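PDB 5H4R: beta-1,3-1,4-glucanase from Caldicellulosiruptor sp. F32, which probably hydrolyses mixed-linkage beta-1,3-1,4-glucans such as lichenan, as a glycoside hydrolase of family 5 built on a TIM barrel. Local coordinates for residues A[69-72]-A[73-76]; A[116-119]-A[120-124]; A[142-146]-A[147-151]; A[79-82]-A[83-87]. The protein carries 1 engineered substitution. One frame throughout, in Å; residues are numbered along the deposited sequence.

Contact 1: A[69-72]-A[73-76]; sequences ELLY and ETAW. With BGC (beta-D-glucopyranose), chain B.
The phenol of Y72 and the indole of W76 frame this short turn: the carbonyl O of E69 sits at the edge of the Y72 ring, in its plane, and one face of W76 carries the glucose of chain B. C5 of that glucose stands 3.6 Å above the W76 ring plane, over its centre, while its C6 comes within 3.5 Å of W76 CG, so the sugar rests on the indole through its C-H groups, the platform usual in glycan-binding clefts. The indole is brought against the glucose by a chi1 of -70°, which sets CG anti to the W76 carbonyl carbon. An alanine here would remove this platform and would probably leave the glucose less firmly seated in the pocket. The chain winds through a 3-10 segment at 69-71 into a weakly bonded helix, E73 N reaching L70 O at 3.0 Å and T74 N reaching L71 O at 3.2 Å. One water, 2.7 Å from E73 OE1 and 2.9 Å from L70 O, donates to both; another accepts from W76 N and lies 2.9 Å from Y72 O. The extended E73 side chain carries its carboxylate to R121, which salt-bridges OE1, and to T81, which is hydrogen-bonded to OE2; this setting is likely to favour the ionised form. Y72 OH bonds to F61 O. E69, L70 and Y72 lean on W118, so the turn, lying after strand 50-53 and ahead of helix 83-91, links helix 116-131 to the sugar-binding cleft.

Contact 2: A[116-119]-A[120-124]; sequences KRWL and DRVQQ
W118 and V122, one helical turn apart, form the packed side of this contact, and K116 with D120 the side turned to solvent. V122 CG2 lies over one face of the indole, 4.1 Å above its plane and shifted toward the rim, and also comes within 3.4 Å of W118 O. The W118 ring is further enclosed by H106, which stacks on it, and by W103 and F57. R121 is buried as well: its chain bends at chi2 (60°), NH1 meeting Q124 OE1 at 2.9 Å, and its NH2 is hydrogen-bonded to the carbonyl of T81, outside the segments. Beneath these side chains the i to i+4 ladder is regular: V122 N meets W118 O at 3.0 Å with a nearly straight N-H, and Q123 N meets L119 O at 2.9 Å. On the outer side the ammonium of K116 bends back at its last torsion (chi4 -61°) to reach D120 OD2 at 2.7 Å, on the syn lone pair. A water accepts from K116 NZ and donates to D120 OD1 at 2.7 Å, closing a small ring of bonds around the ion pair. D120 OD1 is also salt-bridged to R173, so the carboxylate is shared between two cations and is probably ionised. Helix 116-131 is thus fastened at its start: R117 pairs with D68 in the loop after strand 50-53, while D120 and Q123 both reach R173 at the end of helix 156-173.

Contact 3: A[142-146]-A[147-151]; sequences HDIMP and GYYYP. With BGC (beta-D-glucopyranose), chain C.
I144 and Y149 face each other across a single backbone bridge, closed at its end by a type II turn from M145 to Y148. Y149 N donates to D143 O at 3.1 Å, and Y148 N reaches M145 O at 2.9 Å across the turn; the return bond from M145 N to Y149 O is weak. G147 holds the turn position with positive phi (97°), where a side chain would jam against the carbonyl of P146. Three pairs of side chains then run alongside each other, each pointing the same way. P146 lays its ring over Y150, CG standing 4.0 Å above the centre of one face in a CH-pi contact. M145, with CG set between its backbone N and carbonyl carbon (chi1 38°), brings that carbon to the edge of the Y148 ring, 3.5 Å from CD2; its sulfur makes an oblique Met-aromatic contact with the same ring. I144 sends CD1 to within 3.7 Å of Y149 CD1. H142 begins the same loop and approaches O6 of the chain C glucose, CE1 at 3.4 Å. D143 is anchored by H104, W103 and Y162, and Y150 OH by the backbone N of T192. The chemistry is therefore mostly apolar, with few backbone bonds: shape, the glycine and the proline-tyrosine CH-pi contact fix the hairpin-like loop, while the polar groups of D143 and Y150 are satisfied by other loops and by helix 156-173.

Contact 4: A[79-82]-A[83-87]; sequences VKTT and KQMID
V79 opens the approach to helix 83-91 by touching M85 with CG1, 4.1 Å from the methyl CE. At K80 the backbone takes over, its carbonyl O lying 3.7 Å from that same CE, while its side chain packs on R121 of helix 116-131. T81 turns CG2 onto the helix, 4.0 Å from M85 SD and 4.1 Å from I86 CD1, the T81 and M85 side chains crossing at about a right angle. M85 bends at its last torsion (chi3 -54°), which turns the methyl CE toward V79 and the K80 carbonyl. T82 is the N-cap: with chi1 at 67°, its OG1 accepts from M85 N at 3.0 Å, and T82 O takes I86 N at 3.2 Å. Thus two oxygens of one residue receive amides of the first turn. With a valine here the hydroxyl would be gone, and M85 N would probably lose its side-chain acceptor, weakening the start of the helix. Beyond the cap, K83 NZ reaches D87 OD1 at 2.8 Å on the syn lone pair, a salt bridge one turn along; that oxygen also bonds N132. M85 is buried against R377 and L380 of a later loop, whereas K83 and I86 lean on Y128 of helix 116-131. The capped start of helix 83-91 is therefore lodged between these two neighbours, just after helix 72-75, whose E73 and T74 touch K80.

Overall arrangement
From the N terminus the four contacts follow in series, none nesting in or crossing another. Contact 1 shapes the loop after strand 50-53; contact 4 comes next, starting helix 83-91; contact 2 is the first part of helix 116-131, beyond strand 96-99; contact 3 closes the loop between strand 135-139 and helix 156-173. Contacts 1, 2 and 4 touch one another, with centres 12 to 15 Å apart, through the charged and polar group of E73, R121 and T81, which joins the loop after strand 50-53, the start of helix 83-91 and helix 116-131. Contact 3 lies apart from 2 and 4, yet meets contact 1 where W76 touches H142, both lining the glycan pocket.

Contact 1: A[69-72]-A[73-76]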
loop_
_atom_site.group_PDB
_atom_site.type_symbol
_atom_site.label_atom_id
_atom_site.label_comp_id
_atom_site.label_asym_id
_atom_site.label_seq_id
_atom_site.Cartn_x
_atom_site.Cartn_y
_atom_site.Cartn_z
ATOM N N GLU A 69 17.361 -6.064 -16.864
ATOM C CA GLU A 69 16.185 -5.428 -16.276
ATOM C C GLU A 69 15.970 -5.831 -14.826
ATOM O O GLU A 69 15.273 -5.121 -14.105
ATOM C CB GLU A 69 14.916 -5.761 -17.073
ATOM C CG GLU A 69 14.439 -7.187 -16.897
ATOM C CD GLU A 69 13.246 -7.498 -17.740
ATOM O OE1 GLU A 69 12.241 -6.764 -17.643
ATOM O OE2 GLU A 69 13.310 -8.484 -18.497
ATOM N N LEU A 70 16.544 -6.945 -14.369
ATOM C CA LEU A 70 16.366 -7.313 -12.974
ATOM C C LEU A 70 17.033 -6.319 -12.034
ATOM O O LEU A 70 16.663 -6.255 -10.861
ATOM C CB LEU A 70 16.889 -8.727 -12.729
ATOM C CG LEU A 70 16.157 -9.877 -13.416
ATOM C CD1 LEU A 70 16.578 -11.193 -12.785
ATOM C CD2 LEU A 70 14.672 -9.726 -13.325
ATOM N N LEU A 71 17.994 -5.526 -12.524
ATOM C CA LEU A 71 18.632 -4.523 -11.684
ATOM C C LEU A 71 17.691 -3.387 -11.289
ATOM O O LEU A 71 18.046 -2.595 -10.414
ATOM C CB LEU A 71 19.886 -3.993 -12.398
ATOM C CG LEU A 71 20.979 -5.054 -12.565
ATOM C CD1 LEU A 71 22.112 -4.573 -13.458
ATOM C CD2 LEU A 71 21.530 -5.484 -11.232
ATOM N N TYR A 72 16.487 -3.301 -11.868
ATOM C CA TYR A 72 15.496 -2.387 -11.312
ATOM C C TYR A 72 15.212 -2.722 -9.852
ATOM O O TYR A 72 14.948 -1.824 -9.057
ATOM C CB TYR A 72 14.198 -2.418 -12.124
ATOM C CG TYR A 72 14.194 -1.451 -13.299
ATOM C CD1 TYR A 72 13.850 -0.108 -13.131
ATOM C CD2 TYR A 72 14.559 -1.872 -14.566
ATOM C CE1 TYR A 72 13.848 0.772 -14.216
ATOM C CE2 TYR A 72 14.567 -1.009 -15.633
ATOM C CZ TYR A 72 14.229 0.312 -15.464
ATOM O OH TYR A 72 14.246 1.133 -16.585
ATOM N N GLU A 73 15.288 -4.004 -9.479
ATOM C CA GLU A 73 15.009 -4.391 -8.099
ATOM C C GLU A 73 15.887 -3.643 -7.105
ATOM O O GLU A 73 15.465 -3.400 -5.968
ATOM C CB GLU A 73 15.222 -5.900 -7.921
ATOM C CG GLU A 73 14.838 -6.389 -6.508
ATOM C CD GLU A 73 15.196 -7.850 -6.218
ATOM O OE1 GLU A 73 15.522 -8.615 -7.152
ATOM O OE2 GLU A 73 15.183 -8.215 -5.016
ATOM N N THR A 74 17.128 -3.333 -7.483
ATOM C CA THR A 74 18.090 -2.758 -6.552
ATOM C C THR A 74 18.515 -1.345 -6.909
ATOM O O THR A 74 19.319 -0.750 -6.186
ATOM C CB THR A 74 19.321 -3.665 -6.457
ATOM O OG1 THR A 74 19.891 -3.876 -7.762
ATOM C CG2 THR A 74 18.908 -4.998 -5.886
ATOM N N ALA A 75 17.972 -0.782 -7.984
ATOM C CA ALA A 75 18.407 0.539 -8.427
ATOM C C ALA A 75 18.210 1.607 -7.352
ATOM O O ALA A 75 18.987 2.567 -7.272
ATOM C CB ALA A 75 17.652 0.938 -9.689
ATOM N N TRP A 76 17.132 1.509 -6.578
ATOM C CA TRP A 76 16.833 2.473 -5.541
ATOM C C TRP A 76 17.239 1.984 -4.155
ATOM O O TRP A 76 17.901 2.728 -3.425
ATOM C CB TRP A 76 15.338 2.833 -5.577
ATOM C CG TRP A 76 14.921 3.653 -6.791
ATOM C CD1 TRP A 76 15.714 4.103 -7.809
ATOM C CD2 TRP A 76 13.591 4.097 -7.094
ATOM N NE1 TRP A 76 14.966 4.824 -8.712
ATOM C CE2 TRP A 76 13.656 4.822 -8.302
ATOM C CE3 TRP A 76 12.350 3.944 -6.462
ATOM C CZ2 TRP A 76 12.530 5.395 -8.886
ATOM C CZ3 TRP A 76 11.237 4.514 -7.047
ATOM C CH2 TRP A 76 11.333 5.230 -8.238
HETATM C C2 BGC B . 13.103 9.545 -6.049
HETATM C C3 BGC B . 14.243 9.256 -7.024
HETATM C C4 BGC B . 15.301 8.475 -6.277
HETATM C C5 BGC B . 14.673 7.250 -5.588
HETATM C C6 BGC B . 15.723 6.440 -4.854
HETATM C C1 BGC B . 12.611 8.267 -5.368
HETATM O O2 BGC B . 12.059 10.140 -6.813
HETATM O O3 BGC B . 14.794 10.502 -7.499
HETATM O O4 BGC B . 16.254 8.062 -7.249
HETATM O O5 BGC B . 13.701 7.711 -4.648
HETATM O O6 BGC B . 16.306 7.277 -3.869
HETATM O O HOH W 1 17.479 -8.307 -9.001
HETATM O O HOH W 2 20.631 -1.452 -9.918
HETATM O O HOH W 3 15.151 -0.488 -6.455
#

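Contact 2: A[116-119]-A[120-124]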
loop_
_atom_site.group_PDB
_atom_site.type_symbol
_atom_site.label_atom_id
_atom_site.label_comp_id
_atom_site.label_asym_id
_atom_site.label_seq_id
_atom_site.Cartn_x
_atom_site.Cartn_y
_atom_site.Cartn_z
ATOM N N LYS A 116 9.308 -12.532 -18.793
ATOM C CA LYS A 116 9.318 -13.728 -17.960
ATOM C C LYS A 116 10.331 -13.616 -16.823
ATOM O O LYS A 116 10.040 -14.029 -15.697
ATOM C CB LYS A 116 9.604 -14.962 -18.800
ATOM C CG LYS A 116 9.455 -16.252 -18.010
ATOM C CD LYS A 116 9.664 -17.478 -18.900
ATOM C CE LYS A 116 9.598 -18.773 -18.099
ATOM N NZ LYS A 116 10.649 -18.839 -17.041
ATOM N N ARG A 117 11.529 -13.077 -17.096
ATOM C CA ARG A 117 12.544 -13.004 -16.047
ATOM C C ARG A 117 12.075 -12.127 -14.904
ATOM O O ARG A 117 12.295 -12.444 -13.732
ATOM C CB ARG A 117 13.874 -12.485 -16.609
ATOM C CG ARG A 117 14.551 -13.499 -17.489
ATOM C CD ARG A 117 15.881 -13.007 -17.999
ATOM N NE ARG A 117 16.880 -12.871 -16.938
ATOM C CZ ARG A 117 17.431 -11.720 -16.544
ATOM N NH1 ARG A 117 17.099 -10.576 -17.116
ATOM N NH2 ARG A 117 18.344 -11.721 -15.584
ATOM N N TRP A 118 11.370 -11.052 -15.224
ATOM C CA TRP A 118 10.878 -10.149 -14.189
ATOM C C TRP A 118 9.794 -10.811 -13.349
ATOM O O TRP A 118 9.843 -10.790 -12.111
ATOM C CB TRP A 118 10.365 -8.874 -14.841
ATOM C CG TRP A 118 9.869 -7.834 -13.875
ATOM C CD1 TRP A 118 8.580 -7.453 -13.679
ATOM C CD2 TRP A 118 10.665 -7.008 -13.003
ATOM N NE1 TRP A 118 8.520 -6.456 -12.745
ATOM C CE2 TRP A 118 9.782 -6.165 -12.314
ATOM C CE3 TRP A 118 12.041 -6.905 -12.749
ATOM C CZ2 TRP A 118 10.225 -5.225 -11.368
ATOM C CZ3 TRP A 118 12.475 -5.982 -11.816
ATOM C CH2 TRP A 118 11.569 -5.145 -11.153
ATOM N N LEU A 119 8.793 -11.404 -14.004
ATOM C CA LEU A 119 7.717 -12.043 -13.258
ATOM C C LEU A 119 8.235 -13.225 -12.441
ATOM O O LEU A 119 7.813 -13.429 -11.292
ATOM C CB LEU A 119 6.617 -12.482 -14.225
ATOM C CG LEU A 119 5.346 -13.082 -13.600
ATOM C CD1 LEU A 119 4.715 -12.154 -12.574
ATOM C CD2 LEU A 119 4.377 -13.359 -14.709
ATOM N N ASP A 120 9.187 -13.981 -12.995
ATOM C CA ASP A 120 9.836 -15.061 -12.253
ATOM C C ASP A 120 10.509 -14.545 -10.979
ATOM O O ASP A 120 10.422 -15.176 -9.920
ATOM C CB ASP A 120 10.894 -15.757 -13.114
ATOM C CG ASP A 120 10.326 -16.603 -14.255
ATOM O OD1 ASP A 120 9.102 -16.817 -14.366
ATOM O OD2 ASP A 120 11.161 -17.106 -15.047
ATOM N N ARG A 121 11.212 -13.412 -11.071
ATOM C CA ARG A 121 11.895 -12.872 -9.893
ATOM C C ARG A 121 10.898 -12.386 -8.841
ATOM O O ARG A 121 11.079 -12.647 -7.645
ATOM C CB ARG A 121 12.858 -11.759 -10.313
ATOM C CG ARG A 121 13.559 -11.072 -9.131
ATOM C CD ARG A 121 14.401 -12.023 -8.260
ATOM N NE ARG A 121 14.880 -11.300 -7.086
ATOM C CZ ARG A 121 15.180 -11.854 -5.916
ATOM N NH1 ARG A 121 15.127 -13.175 -5.747
ATOM N NH2 ARG A 121 15.563 -11.081 -4.911
ATOM N N VAL A 122 9.844 -11.676 -9.259
ATOM C CA VAL A 122 8.790 -11.266 -8.333
ATOM C C VAL A 122 8.226 -12.483 -7.618
ATOM O O VAL A 122 8.010 -12.470 -6.402
ATOM C CB VAL A 122 7.691 -10.494 -9.087
ATOM C CG1 VAL A 122 6.498 -10.254 -8.181
ATOM C CG2 VAL A 122 8.246 -9.149 -9.592
ATOM N N GLN A 123 7.988 -13.560 -8.364
ATOM C CA GLN A 123 7.415 -14.767 -7.763
ATOM C C GLN A 123 8.361 -15.388 -6.742
ATOM O O GLN A 123 7.922 -15.928 -5.715
ATOM C CB GLN A 123 7.068 -15.769 -8.862
ATOM C CG GLN A 123 6.413 -17.030 -8.336
ATOM C CD GLN A 123 5.989 -18.001 -9.420
ATOM O OE1 GLN A 123 6.569 -18.047 -10.520
ATOM N NE2 GLN A 123 4.979 -18.816 -9.108
ATOM N N GLN A 124 9.663 -15.335 -7.011
ATOM C CA GLN A 124 10.634 -15.838 -6.048
ATOM C C GLN A 124 10.497 -15.119 -4.714
ATOM O O GLN A 124 10.562 -15.746 -3.653
ATOM C CB GLN A 124 12.029 -15.661 -6.617
ATOM C CG GLN A 124 13.123 -16.288 -5.843
ATOM C CD GLN A 124 14.372 -16.381 -6.693
ATOM O OE1 GLN A 124 14.661 -15.484 -7.513
ATOM N NE2 GLN A 124 15.101 -17.482 -6.538
HETATM O O HOH W 4 8.655 -19.441 -14.777
#

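Contact 3: A[142-146]-A[147-151]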
loop_
_atom_site.group_PDB
_atom_site.type_symbol
_atom_site.label_atom_id
_atom_site.label_comp_id
_atom_site.label_asym_id
_atom_site.label_seq_id
_atom_site.Cartn_x
_atom_site.Cartn_y
_atom_site.Cartn_z
ATOM N N HIS A 142 4.181 2.223 -9.856
ATOM C CA HIS A 142 4.509 3.475 -10.562
ATOM C C HIS A 142 4.361 3.312 -12.073
ATOM O O HIS A 142 5.301 3.515 -12.842
ATOM C CB HIS A 142 5.922 3.969 -10.271
ATOM C CG HIS A 142 6.189 4.373 -8.861
ATOM N ND1 HIS A 142 5.384 5.243 -8.151
ATOM C CD2 HIS A 142 7.223 4.063 -8.038
ATOM C CE1 HIS A 142 5.895 5.421 -6.941
ATOM N NE2 HIS A 142 7.017 4.727 -6.855
ATOM N N ASP A 143 3.135 2.982 -12.483
ATOM C CA ASP A 143 2.753 2.818 -13.878
ATOM C C ASP A 143 1.690 3.832 -14.290
ATOM O O ASP A 143 0.932 3.598 -15.230
ATOM C CB ASP A 143 2.234 1.404 -14.136
ATOM C CG ASP A 143 3.298 0.330 -13.959
ATOM O OD1 ASP A 143 4.493 0.647 -14.035
ATOM O OD2 ASP A 143 2.921 -0.854 -13.809
ATOM N N ILE A 144 1.628 4.982 -13.619
ATOM C CA ILE A 144 0.542 5.935 -13.831
ATOM C C ILE A 144 1.035 6.937 -14.875
ATOM O O ILE A 144 1.623 7.975 -14.563
ATOM C CB ILE A 144 0.102 6.598 -12.529
ATOM C CG1 ILE A 144 -0.123 5.540 -11.434
ATOM C CG2 ILE A 144 -1.153 7.450 -12.766
ATOM C CD1 ILE A 144 -1.186 4.479 -11.753
ATOM N N MET A 145 0.782 6.619 -16.140
ATOM C CA MET A 145 1.219 7.455 -17.248
ATOM C C MET A 145 0.386 7.107 -18.471
ATOM O O MET A 145 -0.047 5.958 -18.622
ATOM C CB MET A 145 2.717 7.255 -17.520
ATOM C CG MET A 145 3.193 5.840 -17.376
ATOM S SD MET A 145 4.985 5.678 -17.068
ATOM C CE MET A 145 5.535 6.309 -18.631
ATOM N N PRO A 146 0.153 8.063 -19.360
ATOM C CA PRO A 146 -0.566 7.752 -20.593
ATOM C C PRO A 146 0.127 6.625 -21.351
ATOM O O PRO A 146 1.349 6.583 -21.460
ATOM C CB PRO A 146 -0.530 9.077 -21.364
ATOM C CG PRO A 146 -0.385 10.121 -20.287
ATOM C CD PRO A 146 0.522 9.490 -19.278
ATOM N N GLY A 147 -0.664 5.686 -21.846
ATOM C CA GLY A 147 -0.122 4.520 -22.494
ATOM C C GLY A 147 -0.019 3.312 -21.595
ATOM O O GLY A 147 0.081 2.189 -22.103
ATOM N N TYR A 148 -0.041 3.517 -20.272
ATOM C CA TYR A 148 -0.144 2.414 -19.324
ATOM C C TYR A 148 -1.438 2.633 -18.549
ATOM O O TYR A 148 -2.511 2.607 -19.154
ATOM C CB TYR A 148 1.140 2.294 -18.498
ATOM C CG TYR A 148 2.350 2.078 -19.379
ATOM C CD1 TYR A 148 2.565 0.859 -20.003
ATOM C CD2 TYR A 148 3.260 3.088 -19.604
ATOM C CE1 TYR A 148 3.655 0.660 -20.835
ATOM C CE2 TYR A 148 4.365 2.889 -20.427
ATOM C CZ TYR A 148 4.548 1.677 -21.036
ATOM O OH TYR A 148 5.640 1.468 -21.862
ATOM N N TYR A 149 -1.375 2.855 -17.231
ATOM C CA TYR A 149 -2.565 3.138 -16.419
ATOM C C TYR A 149 -2.739 4.653 -16.362
ATOM O O TYR A 149 -1.889 5.360 -15.809
ATOM C CB TYR A 149 -2.431 2.548 -15.008
ATOM C CG TYR A 149 -3.691 2.644 -14.169
ATOM C CD1 TYR A 149 -4.200 3.878 -13.775
ATOM C CD2 TYR A 149 -4.396 1.492 -13.796
ATOM C CE1 TYR A 149 -5.355 3.973 -13.028
ATOM C CE2 TYR A 149 -5.548 1.586 -13.040
ATOM C CZ TYR A 149 -6.014 2.821 -12.657
ATOM O OH TYR A 149 -7.166 2.900 -11.907
ATOM N N TYR A 150 -3.814 5.166 -16.955
ATOM C CA TYR A 150 -4.091 6.588 -16.796
ATOM C C TYR A 150 -5.600 6.830 -16.700
ATOM O O TYR A 150 -6.348 6.488 -17.628
ATOM C CB TYR A 150 -3.475 7.409 -17.936
ATOM C CG TYR A 150 -3.158 8.816 -17.508
ATOM C CD1 TYR A 150 -2.112 9.070 -16.607
ATOM C CD2 TYR A 150 -3.934 9.891 -17.934
ATOM C CE1 TYR A 150 -1.825 10.350 -16.186
ATOM C CE2 TYR A 150 -3.663 11.169 -17.516
ATOM C CZ TYR A 150 -2.602 11.401 -16.648
ATOM O OH TYR A 150 -2.384 12.695 -16.248
ATOM N N PRO A 151 -6.091 7.441 -15.601
ATOM C CA PRO A 151 -7.549 7.474 -15.363
ATOM C C PRO A 151 -8.263 8.702 -15.917
ATOM O O PRO A 151 -8.724 9.581 -15.178
ATOM C CB PRO A 151 -7.621 7.422 -13.837
ATOM C CG PRO A 151 -6.419 8.242 -13.407
ATOM C CD PRO A 151 -5.336 7.867 -14.398
HETATM C C2 BGC C . 9.775 6.714 -1.857
HETATM C C3 BGC C . 10.810 7.664 -2.442
HETATM C C4 BGC C . 10.784 7.560 -3.966
HETATM C C5 BGC C . 9.360 7.778 -4.486
HETATM C C6 BGC C . 9.252 7.564 -5.988
HETATM C C1 BGC C . 8.416 7.042 -2.451
HETATM O O2 BGC C . 9.755 6.866 -0.433
HETATM O O3 BGC C . 12.087 7.269 -1.920
HETATM O O4 BGC C . 11.588 8.639 -4.473
HETATM O O5 BGC C . 8.485 6.868 -3.868
HETATM O O6 BGC C . 7.958 8.027 -6.439
#

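Contact 4: A[79-82]-A[83-87]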
loop_
_atom_site.group_PDB
_atom_site.type_symbol
_atom_site.label_atom_id
_atom_site.label_comp_id
_atom_site.label_asym_id
_atom_site.label_seq_id
_atom_site.Cartn_x
_atom_site.Cartn_y
_atom_site.Cartn_z
ATOM N N VAL A 79 19.991 -3.205 -2.502
ATOM C CA VAL A 79 20.255 -4.511 -1.892
ATOM C C VAL A 79 19.267 -5.515 -2.462
ATOM O O VAL A 79 18.064 -5.281 -2.429
ATOM C CB VAL A 79 20.118 -4.469 -0.351
ATOM C CG1 VAL A 79 20.423 -5.836 0.268
ATOM C CG2 VAL A 79 21.014 -3.404 0.272
ATOM N N LYS A 80 19.769 -6.628 -3.004
ATOM C CA LYS A 80 18.874 -7.628 -3.565
ATOM C C LYS A 80 18.144 -8.364 -2.453
ATOM O O LYS A 80 18.734 -8.718 -1.431
ATOM C CB LYS A 80 19.659 -8.610 -4.435
ATOM C CG LYS A 80 18.770 -9.612 -5.198
ATOM C CD LYS A 80 19.556 -10.465 -6.157
ATOM C CE LYS A 80 18.649 -11.467 -6.877
ATOM N NZ LYS A 80 19.421 -12.282 -7.854
ATOM N N THR A 81 16.847 -8.562 -2.652
ATOM C CA THR A 81 16.008 -9.207 -1.650
ATOM C C THR A 81 16.398 -10.666 -1.471
ATOM O O THR A 81 16.710 -11.378 -2.439
ATOM C CB THR A 81 14.529 -9.118 -2.043
ATOM O OG1 THR A 81 14.205 -7.786 -2.436
ATOM C CG2 THR A 81 13.651 -9.475 -0.885
ATOM N N THR A 82 16.371 -11.124 -0.221
ATOM C CA THR A 82 16.730 -12.496 0.107
ATOM C C THR A 82 15.690 -13.100 1.032
ATOM O O THR A 82 14.933 -12.383 1.692
ATOM C CB THR A 82 18.081 -12.581 0.793
ATOM O OG1 THR A 82 17.969 -11.952 2.072
ATOM C CG2 THR A 82 19.170 -11.924 -0.034
ATOM N N LYS A 83 15.696 -14.440 1.109
ATOM C CA LYS A 83 14.821 -15.103 2.075
ATOM C C LYS A 83 15.188 -14.716 3.506
ATOM O O LYS A 83 14.304 -14.500 4.344
ATOM C CB LYS A 83 14.840 -16.624 1.905
ATOM C CG LYS A 83 13.641 -17.232 2.671
ATOM C CD LYS A 83 13.551 -18.726 2.610
ATOM C CE LYS A 83 12.399 -19.190 3.490
ATOM N NZ LYS A 83 12.666 -18.999 4.947
ATOM N N GLN A 84 16.487 -14.576 3.800
ATOM C CA GLN A 84 16.878 -14.174 5.148
ATOM C C GLN A 84 16.279 -12.817 5.505
ATOM O O GLN A 84 15.879 -12.581 6.647
ATOM C CB GLN A 84 18.409 -14.146 5.268
ATOM C CG GLN A 84 18.909 -13.927 6.678
ATOM C CD GLN A 84 20.436 -13.907 6.781
ATOM O OE1 GLN A 84 21.146 -14.007 5.779
ATOM N NE2 GLN A 84 20.942 -13.779 8.003
ATOM N N MET A 85 16.215 -11.914 4.544
ATOM C CA MET A 85 15.633 -10.604 4.804
ATOM C C MET A 85 14.163 -10.721 5.176
ATOM O O MET A 85 13.704 -10.115 6.148
ATOM C CB MET A 85 15.811 -9.740 3.565
ATOM C CG MET A 85 15.335 -8.323 3.708
ATOM S SD MET A 85 15.481 -7.475 2.122
ATOM C CE MET A 85 17.161 -7.752 1.743
ATOM N N ILE A 86 13.399 -11.501 4.411
ATOM C CA ILE A 86 11.986 -11.658 4.730
ATOM C C ILE A 86 11.819 -12.394 6.057
ATOM O O ILE A 86 10.921 -12.077 6.845
ATOM C CB ILE A 86 11.265 -12.363 3.572
ATOM C CG1 ILE A 86 11.515 -11.612 2.250
ATOM C CG2 ILE A 86 9.772 -12.509 3.867
ATOM C CD1 ILE A 86 11.235 -10.137 2.326
ATOM N N ASP A 87 12.673 -13.386 6.327
ATOM C CA ASP A 87 12.678 -14.051 7.635
ATOM C C ASP A 87 12.837 -13.045 8.766
ATOM O O ASP A 87 12.195 -13.164 9.817
ATOM C CB ASP A 87 13.826 -15.042 7.742
ATOM C CG ASP A 87 13.706 -16.254 6.829
ATOM O OD1 ASP A 87 12.645 -16.521 6.216
ATOM O OD2 ASP A 87 14.732 -16.967 6.755
#